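Side-chain contacts in putative NADH-depentdent flavin oxidoreductase (Cupriavidus metallidurans, PDB 5OCS), which probably reduces activated carbon-carbon double bonds as an FMN-dependent ene-reductase of the Old Yellow Enzyme family, drawing electrons from a nicotinamide cofactor: residues Q26-E31 with T35-I40; A77-L82 with A164-R169. All coordinates share one frame; numbering follows the deposited sequence.

Contact 1: Q26-E31 with T35-I40; sequences QYSAQE and TDWHMI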
loop_
_atom_site.group_PDB
_atom_site.type_symbol
_atom_site.label_atom_id
_atom_site.label_comp_id
_atom_site.label_asym_id
_atom_site.label_seq_id
_atom_site.Cartn_x
_atom_site.Cartn_y
_atom_site.Cartn_z
ATOM N N GLN D 26 -8.334 -2.827 -12.484
ATOM C CA GLN D 26 -7.380 -3.732 -11.934
ATOM C C GLN D 26 -7.487 -5.135 -12.552
ATOM O O GLN D 26 -6.566 -5.926 -12.364
ATOM C CB GLN D 26 -7.551 -3.836 -10.395
ATOM C CG GLN D 26 -7.337 -2.533 -9.671
ATOM C CD GLN D 26 -5.934 -2.038 -9.893
ATOM O OE1 GLN D 26 -4.964 -2.682 -9.449
ATOM N NE2 GLN D 26 -5.792 -0.951 -10.628
ATOM N N TYR D 27 -8.604 -5.447 -13.230
ATOM C CA TYR D 27 -8.757 -6.769 -13.895
ATOM C C TYR D 27 -8.468 -7.912 -12.927
ATOM O O TYR D 27 -7.860 -8.893 -13.296
ATOM C CB TYR D 27 -7.821 -6.863 -15.135
ATOM C CG TYR D 27 -7.863 -5.638 -16.000
ATOM C CD1 TYR D 27 -8.861 -5.489 -16.964
ATOM C CD2 TYR D 27 -6.896 -4.631 -15.879
ATOM C CE1 TYR D 27 -8.937 -4.328 -17.750
ATOM C CE2 TYR D 27 -6.948 -3.481 -16.671
ATOM C CZ TYR D 27 -7.978 -3.355 -17.609
ATOM O OH TYR D 27 -8.060 -2.232 -18.394
ATOM N N SER D 28 -8.881 -7.764 -11.670
ATOM C CA SER D 28 -8.506 -8.696 -10.592
ATOM C C SER D 28 -9.705 -9.219 -9.794
ATOM O O SER D 28 -9.567 -9.595 -8.624
ATOM C CB SER D 28 -7.519 -7.977 -9.649
ATOM O OG SER D 28 -6.314 -7.717 -10.325
ATOM N N ALA D 29 -10.903 -9.155 -10.382
ATOM C CA ALA D 29 -12.113 -9.661 -9.765
ATOM C C ALA D 29 -12.436 -11.063 -10.300
ATOM O O ALA D 29 -11.896 -11.497 -11.341
ATOM C CB ALA D 29 -13.279 -8.692 -10.002
ATOM N N GLN D 30 -13.307 -11.754 -9.593
ATOM C CA GLN D 30 -13.749 -13.123 -9.984
ATOM C C GLN D 30 -15.248 -13.097 -10.054
ATOM O O GLN D 30 -15.894 -12.944 -9.034
ATOM C CB GLN D 30 -13.331 -14.169 -8.961
ATOM C CG GLN D 30 -11.852 -14.467 -8.969
ATOM C CD GLN D 30 -11.333 -15.137 -7.688
ATOM O OE1 GLN D 30 -11.974 -15.116 -6.620
ATOM N NE2 GLN D 30 -10.134 -15.710 -7.788
ATOM N N GLU D 31 -15.807 -13.228 -11.258
ATOM C CA GLU D 31 -17.233 -13.102 -11.473
ATOM C C GLU D 31 -17.800 -11.807 -10.821
ATOM O O GLU D 31 -18.887 -11.798 -10.200
ATOM C CB GLU D 31 -17.954 -14.356 -10.992
ATOM C CG GLU D 31 -17.423 -15.632 -11.655
ATOM C CD GLU D 31 -17.788 -15.787 -13.144
ATOM O OE1 GLU D 31 -18.385 -14.880 -13.790
ATOM O OE2 GLU D 31 -17.477 -16.868 -13.700
ATOM N N THR D 35 -11.493 -9.172 -4.728
ATOM C CA THR D 35 -10.599 -10.198 -4.162
ATOM C C THR D 35 -9.652 -9.559 -3.167
ATOM O O THR D 35 -9.725 -8.363 -2.899
ATOM C CB THR D 35 -9.797 -10.905 -5.265
ATOM O OG1 THR D 35 -8.922 -9.949 -5.906
ATOM C CG2 THR D 35 -10.727 -11.490 -6.306
ATOM N N ASP D 36 -8.740 -10.354 -2.647
ATOM C CA ASP D 36 -7.738 -9.836 -1.729
ATOM C C ASP D 36 -6.921 -8.717 -2.365
ATOM O O ASP D 36 -6.489 -7.792 -1.668
ATOM C CB ASP D 36 -6.817 -10.942 -1.174
ATOM C CG ASP D 36 -6.095 -11.818 -2.256
ATOM O OD1 ASP D 36 -6.111 -11.549 -3.512
ATOM O OD2 ASP D 36 -5.462 -12.854 -1.830
ATOM N N TRP D 37 -6.757 -8.759 -3.682
ATOM C CA TRP D 37 -6.045 -7.678 -4.371
ATOM C C TRP D 37 -6.701 -6.329 -4.084
ATOM O O TRP D 37 -5.999 -5.331 -3.852
ATOM C CB TRP D 37 -6.018 -7.901 -5.884
ATOM C CG TRP D 37 -5.377 -6.733 -6.581
ATOM C CD1 TRP D 37 -6.006 -5.731 -7.252
ATOM C CD2 TRP D 37 -4.007 -6.376 -6.527
ATOM N NE1 TRP D 37 -5.101 -4.809 -7.674
ATOM C CE2 TRP D 37 -3.860 -5.176 -7.235
ATOM C CE3 TRP D 37 -2.879 -6.969 -5.976
ATOM C CZ2 TRP D 37 -2.648 -4.574 -7.405
ATOM C CZ3 TRP D 37 -1.656 -6.367 -6.176
ATOM C CH2 TRP D 37 -1.549 -5.183 -6.871
ATOM N N HIS D 38 -8.030 -6.266 -4.154
ATOM C CA HIS D 38 -8.727 -5.007 -3.964
ATOM C C HIS D 38 -8.550 -4.473 -2.569
ATOM O O HIS D 38 -8.421 -3.263 -2.388
ATOM C CB HIS D 38 -10.198 -5.087 -4.305
ATOM C CG HIS D 38 -10.436 -5.324 -5.753
ATOM N ND1 HIS D 38 -10.496 -6.577 -6.288
ATOM C CD2 HIS D 38 -10.549 -4.469 -6.787
ATOM C CE1 HIS D 38 -10.647 -6.493 -7.600
ATOM N NE2 HIS D 38 -10.713 -5.216 -7.918
ATOM N N MET D 39 -8.529 -5.346 -1.577
ATOM C CA MET D 39 -8.168 -4.952 -0.209
ATOM C C MET D 39 -6.807 -4.250 -0.150
ATOM O O MET D 39 -6.651 -3.164 0.414
ATOM C CB MET D 39 -8.148 -6.210 0.691
ATOM C CG MET D 39 -7.778 -5.950 2.141
ATOM S SD MET D 39 -9.023 -4.968 2.989
ATOM C CE MET D 39 -10.332 -6.190 3.178
ATOM N N ILE D 40 -5.803 -4.906 -0.704
ATOM C CA ILE D 40 -4.416 -4.374 -0.694
ATOM C C ILE D 40 -4.296 -3.071 -1.499
ATOM O O ILE D 40 -3.748 -2.044 -1.027
ATOM C CB ILE D 40 -3.440 -5.425 -1.290
ATOM C CG1 ILE D 40 -3.470 -6.691 -0.415
ATOM C CG2 ILE D 40 -2.037 -4.832 -1.400
ATOM C CD1 ILE D 40 -2.755 -7.929 -0.944
HETATM O O HOH W 1 -10.929 -5.643 -10.966
#
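A capping box opens helix 36-46, the first helix of the TIM barrel, and the loop 26-31 that follows strand 19-21 docks against it through Ser28 and Thr35. Thr35 is the N-cap: its OG1 accepts a weak bond from Trp37 N, while His38 ND1 receives Thr35 N at 3.2 Å, closing the box. A hydroxyl suits this place because it can donate as well, and Thr35 OG1 reaches Ser28 O at 2.8 Å, meeting it almost head-on. The His38 ring turns its CE1 edge to the same carbonyl, and a water that accepts from Ser28 N is also hydrogen-bonded to His38 NE2 (3.1 Å). Small Ser28 lies on the indole of Trp37, its CB 3.6 Å from Trp37 CD1 and its OG over one face; OG donates to Gln26 O and also bonds Gln350 of the second subunit. Trp37 is covered further by His92 and Tyr351 of that subunit, which places this contact at the dimer interface. Gln26, next to the FMN-binding Cys25, bends at chi2 (-61°) toward the indole; with chi3 at -65° its amide lies within 6° of the ring plane, and Gln26 OE1 takes Trp37 NE1 on an in-plane lone pair at 2.8 Å.

Contact 2: A77-L82 with A164-R169; sequences ANEAAL and AKRAAR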
loop_
_atom_site.group_PDB
_atom_site.type_symbol
_atom_site.label_atom_id
_atom_site.label_comp_id
_atom_site.label_asym_id
_atom_site.label_seq_id
_atom_site.Cartn_x
_atom_site.Cartn_y
_atom_site.Cartn_z
ATOM N N ALA D 77 -23.338 -11.145 -4.195
ATOM C CA ALA D 77 -21.978 -11.578 -3.885
ATOM C C ALA D 77 -21.028 -10.438 -4.197
ATOM O O ALA D 77 -20.128 -10.138 -3.426
ATOM C CB ALA D 77 -21.606 -12.799 -4.679
ATOM N N ASN D 78 -21.221 -9.814 -5.357
ATOM C CA ASN D 78 -20.395 -8.643 -5.730
ATOM C C ASN D 78 -20.449 -7.596 -4.620
ATOM O O ASN D 78 -19.420 -7.020 -4.221
ATOM C CB ASN D 78 -20.905 -7.931 -6.993
ATOM C CG ASN D 78 -20.688 -8.660 -8.292
ATOM O OD1 ASN D 78 -21.143 -8.118 -9.322
ATOM N ND2 ASN D 78 -19.989 -9.815 -8.317
ATOM N N GLU D 79 -21.654 -7.367 -4.126
ATOM C CA GLU D 79 -21.887 -6.348 -3.080
ATOM C C GLU D 79 -21.160 -6.701 -1.787
ATOM O O GLU D 79 -20.454 -5.869 -1.220
ATOM C CB GLU D 79 -23.369 -6.112 -2.815
ATOM C CG GLU D 79 -23.653 -4.937 -1.863
ATOM C CD GLU D 79 -25.142 -4.667 -1.749
ATOM O OE1 GLU D 79 -25.944 -5.142 -2.631
ATOM O OE2 GLU D 79 -25.526 -4.004 -0.756
ATOM N N ALA D 80 -21.323 -7.928 -1.331
ATOM C CA ALA D 80 -20.626 -8.395 -0.139
ATOM C C ALA D 80 -19.101 -8.311 -0.252
ATOM O O ALA D 80 -18.456 -7.885 0.691
ATOM C CB ALA D 80 -21.027 -9.835 0.239
ATOM N N ALA D 81 -18.543 -8.726 -1.385
ATOM C CA ALA D 81 -17.075 -8.710 -1.605
ATOM C C ALA D 81 -16.524 -7.289 -1.566
ATOM O O ALA D 81 -15.528 -7.005 -0.907
ATOM C CB ALA D 81 -16.710 -9.384 -2.926
ATOM N N LEU D 82 -17.209 -6.379 -2.221
ATOM C CA LEU D 82 -16.790 -4.968 -2.146
ATOM C C LEU D 82 -16.971 -4.367 -0.740
ATOM O O LEU D 82 -16.119 -3.605 -0.266
ATOM C CB LEU D 82 -17.510 -4.154 -3.221
ATOM C CG LEU D 82 -17.050 -2.723 -3.474
ATOM C CD1 LEU D 82 -15.564 -2.601 -3.747
ATOM C CD2 LEU D 82 -17.856 -2.158 -4.637
ATOM N N ALA D 164 -26.366 1.460 -8.637
ATOM C CA ALA D 164 -26.331 2.674 -7.851
ATOM C C ALA D 164 -26.951 2.483 -6.448
ATOM O O ALA D 164 -26.418 2.991 -5.485
ATOM C CB ALA D 164 -27.055 3.771 -8.576
ATOM N N LYS D 165 -28.030 1.705 -6.363
ATOM C CA LYS D 165 -28.645 1.397 -5.072
ATOM C C LYS D 165 -27.744 0.520 -4.220
ATOM O O LYS D 165 -27.675 0.709 -2.998
ATOM C CB LYS D 165 -30.013 0.754 -5.265
ATOM C CG LYS D 165 -31.042 1.731 -5.818
ATOM C CD LYS D 165 -32.337 1.002 -6.100
ATOM C CE LYS D 165 -33.436 1.886 -6.659
ATOM N NZ LYS D 165 -34.639 1.047 -6.975
ATOM N N ARG D 166 -27.056 -0.439 -4.847
ATOM C CA ARG D 166 -26.094 -1.266 -4.108
ATOM C C ARG D 166 -24.959 -0.421 -3.571
ATOM O O ARG D 166 -24.554 -0.576 -2.404
ATOM C CB ARG D 166 -25.555 -2.413 -4.939
ATOM C CG ARG D 166 -26.586 -3.431 -5.356
ATOM C CD ARG D 166 -25.885 -4.559 -6.046
ATOM N NE ARG D 166 -26.795 -5.559 -6.618
ATOM C CZ ARG D 166 -27.322 -6.575 -5.949
ATOM N NH1 ARG D 166 -27.048 -6.760 -4.663
ATOM N NH2 ARG D 166 -28.141 -7.432 -6.573
ATOM N N ALA D 167 -24.474 0.506 -4.404
ATOM C CA ALA D 167 -23.399 1.408 -3.989
ATOM C C ALA D 167 -23.857 2.265 -2.799
ATOM O O ALA D 167 -23.099 2.440 -1.838
ATOM C CB ALA D 167 -22.919 2.258 -5.154
ATOM N N ALA D 168 -25.072 2.776 -2.849
ATOM C CA ALA D 168 -25.610 3.583 -1.743
ATOM C C ALA D 168 -25.658 2.748 -0.448
ATOM O O ALA D 168 -25.270 3.224 0.622
ATOM C CB ALA D 168 -26.987 4.137 -2.096
ATOM N N ARG D 169 -26.128 1.513 -0.562
ATOM C CA ARG D 169 -26.239 0.599 0.601
ATOM C C ARG D 169 -24.873 0.228 1.204
ATOM O O ARG D 169 -24.744 0.037 2.402
ATOM C CB ARG D 169 -26.934 -0.678 0.168
ATOM C CG ARG D 169 -27.292 -1.618 1.298
ATOM C CD ARG D 169 -28.452 -2.515 0.928
ATOM N NE ARG D 169 -28.175 -3.294 -0.265
ATOM C CZ ARG D 169 -29.087 -3.865 -1.050
ATOM N NH1 ARG D 169 -30.377 -3.791 -0.772
ATOM N NH2 ARG D 169 -28.708 -4.558 -2.101
#
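Glu79 of helix 76-92 reaches across to Arg166 and Arg169, one turn apart on helix 150-169, and the three form a salt-bridge network between two helices that pack outside the barrel. The backbones come nearest at Glu79 and Arg166, whose CA atoms are 6.7 Å apart. Glu79 spans this gap as a nearly straight rod: CG lies opposite the backbone N (chi1 -173°) and chi2 is also extended, which carries the carboxylate over to the second helix. Arg169 answers with a bend. Its chain runs out through CG and then turns at chi3 (58°), presenting the side of the guanidinium that bears NE and NH2. The two flat groups lie almost in one plane, and the grip is bidentate: Arg169 NE meets Glu79 OE2 at 2.8 Å and Arg169 NH2 meets Glu79 OE1 at 2.9 Å, each on a syn lone pair and each nearly straight.

Arg166 approaches differently. Extended from CG to NE, it passes its aliphatic part beside the carboxylate, with CG 3.3 Å from Glu79 OE1, before NH1 returns to that oxygen at 2.8 Å. Its guanidinium stands 75° from the carboxylate plane and gives OE1 one bond, from NH1, nearly along the C-O axis. Arg166 NH1 also pairs with Asp76, at the start of the glutamate's own helix.

Glutamate is long enough to bridge the helices, and arginine has the several N-H groups such sharing needs. With OE1 taking two donors and OE2 one, the carboxylate is probably held firmly ionised, and Asp76 probably offsets part of the positive charge the two arginines bring together.

Overall arrangement
Both contacts lie on one TIM barrel, their centres about 15 Å apart: contact 1 in the loop after the first barrel strand and the helix that follows, contact 2 between two outer helices. Along the chain they come in series: 26-31 with 35-40 joins the loop after strand 19-21 to the start of helix 36-46, and only later does 77-82 with 164-169 tie helix 76-92 to helix 150-169. Helix 76-92 links them, since His38 packs on Val85 and Glu31 O lies 2.9 Å from Asn78 ND2, a probable hydrogen bond. Contact 1 touches the second subunit and borders residues that bind FMN, whereas contact 2 is a salt-bridge network at the surface, away from the FMN-binding residues and untouched by the other chain.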